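PDB 3ODT: protein DOA1 from Saccharomyces cerevisiae, which probably binds ubiquitin through its WD40 beta-propeller domain and takes part in regulating the turnover of F-box proteins. Local coordinates for residues A[262-267]-A[280-285]. Numbering follows the deposited sequence.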
# COMPACT_ATOMS: atom_id res chain seq x y z
N ILE A 262 17.81 -2.52 3.45
CA ILE A 262 18.10 -2.86 2.06
C ILE A 262 18.13 -1.57 1.24
O ILE A 262 17.15 -0.80 1.20
CB ILE A 262 17.02 -3.78 1.47
CG1 ILE A 262 16.95 -5.11 2.21
CG2 ILE A 262 17.28 -4.07 0.00
CD1 ILE A 262 15.72 -5.92 1.94
N THR A 263 19.27 -1.28 0.65
CA THR A 263 19.46 -0.07 -0.11
C THR A 263 19.44 -0.43 -1.58
O THR A 263 20.14 -1.33 -2.01
CB THR A 263 20.76 0.61 0.25
OG1 THR A 263 20.75 0.93 1.65
CG2 THR A 263 20.91 1.90 -0.55
N LEU A 264 18.59 0.26 -2.33
CA LEU A 264 18.42 0.01 -3.75
C LEU A 264 18.85 1.19 -4.61
O LEU A 264 18.78 2.33 -4.15
CB LEU A 264 16.95 -0.27 -4.02
CG LEU A 264 16.40 -1.53 -3.32
CD1 LEU A 264 14.93 -1.66 -3.56
CD2 LEU A 264 17.08 -2.79 -3.81
N PRO A 265 19.26 0.92 -5.87
CA PRO A 265 19.74 1.97 -6.77
C PRO A 265 18.56 2.67 -7.48
O PRO A 265 18.47 2.69 -8.72
CB PRO A 265 20.63 1.21 -7.77
CG PRO A 265 19.98 -0.16 -7.86
CD PRO A 265 19.43 -0.43 -6.46
N ALA A 266 17.68 3.24 -6.67
CA ALA A 266 16.53 3.97 -7.16
C ALA A 266 16.32 5.17 -6.27
O ALA A 266 16.44 5.07 -5.06
CB ALA A 266 15.31 3.07 -7.11
N ILE A 267 15.97 6.32 -6.83
CA ILE A 267 15.88 7.53 -6.03
C ILE A 267 14.73 7.47 -5.01
O ILE A 267 14.82 8.12 -3.97
CB ILE A 267 15.79 8.83 -6.86
CG1 ILE A 267 14.53 8.85 -7.73
CG2 ILE A 267 17.10 9.06 -7.66
CD1 ILE A 267 14.37 10.13 -8.51
N ILE A 280 8.98 -10.35 0.32
CA ILE A 280 8.68 -8.92 0.23
C ILE A 280 8.71 -8.47 -1.23
O ILE A 280 9.67 -8.75 -1.94
CB ILE A 280 9.65 -8.07 1.07
CG1 ILE A 280 9.48 -8.39 2.56
CG2 ILE A 280 9.38 -6.61 0.82
CD1 ILE A 280 10.57 -7.81 3.45
N ILE A 281 7.64 -7.81 -1.66
CA ILE A 281 7.54 -7.24 -3.01
C ILE A 281 7.79 -5.75 -2.89
O ILE A 281 7.29 -5.10 -1.97
CB ILE A 281 6.14 -7.43 -3.61
CG1 ILE A 281 5.65 -8.87 -3.41
CG2 ILE A 281 6.14 -7.03 -5.06
CD1 ILE A 281 4.14 -9.05 -3.51
N VAL A 282 8.58 -5.20 -3.83
CA VAL A 282 9.03 -3.82 -3.79
C VAL A 282 8.85 -3.15 -5.15
O VAL A 282 9.26 -3.68 -6.18
CB VAL A 282 10.54 -3.74 -3.42
CG1 VAL A 282 10.96 -2.29 -3.25
CG2 VAL A 282 10.83 -4.53 -2.16
N GLY A 283 8.20 -1.98 -5.15
CA GLY A 283 8.08 -1.17 -6.35
C GLY A 283 8.87 0.12 -6.18
O GLY A 283 8.72 0.83 -5.20
N SER A 284 9.68 0.46 -7.19
CA SER A 284 10.60 1.58 -7.07
C SER A 284 10.68 2.47 -8.31
O SER A 284 10.12 2.18 -9.40
CB SER A 284 11.98 1.09 -6.65
OG SER A 284 12.40 0.01 -7.42
N SER A 285 11.38 3.59 -8.15
CA SER A 285 11.45 4.60 -9.19
C SER A 285 12.33 4.23 -10.39
O SER A 285 12.34 4.94 -11.39
CB SER A 285 11.97 5.90 -8.59
OG SER A 285 13.26 5.72 -8.05
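Of the CA atoms, those of Ala-266 and Ser-285 come nearest across the contact, 5.5 Å apart, where 264-267 and 282-285 run in roughly the same direction, 35° apart. An inverse gamma turn centred on Pro-265, closed by a weak hydrogen bond from Ala-266 N to Leu-264 O, bends the chain as it leaves strand 258-263. Ala-266 CB then faces the end of strand 280-284, 3.9 Å from Ser-284 CB and 3.5 Å from Ser-285 OG. Two residues back along the chain, the Leu-264 and Val-282 side chains meet at an oblique angle, CD1 of Leu-264 4.0 Å from CG1 of Val-282, and both also touch Ile-269. In this WD40 propeller the loop joins the outermost strand of one blade, 258-263, to the innermost strand, 269-274, of the next, and packs on 280-284, the strand beside 269-274, on the way. Ser-285 OG, placed between its backbone N and carbonyl carbon (chi1 60°), comes within 3.4 Å of Ile-267 CG1 and is hydrogen-bonded to Ser-268 N. Ser-285 also belongs to a calcium site with Asp-20 and Asn-287. The buried hydroxyl of Ser-284 is instead hydrogen-bonded to Asp-286 OD1, with a second, weak hydrogen bond to Leu-288 O.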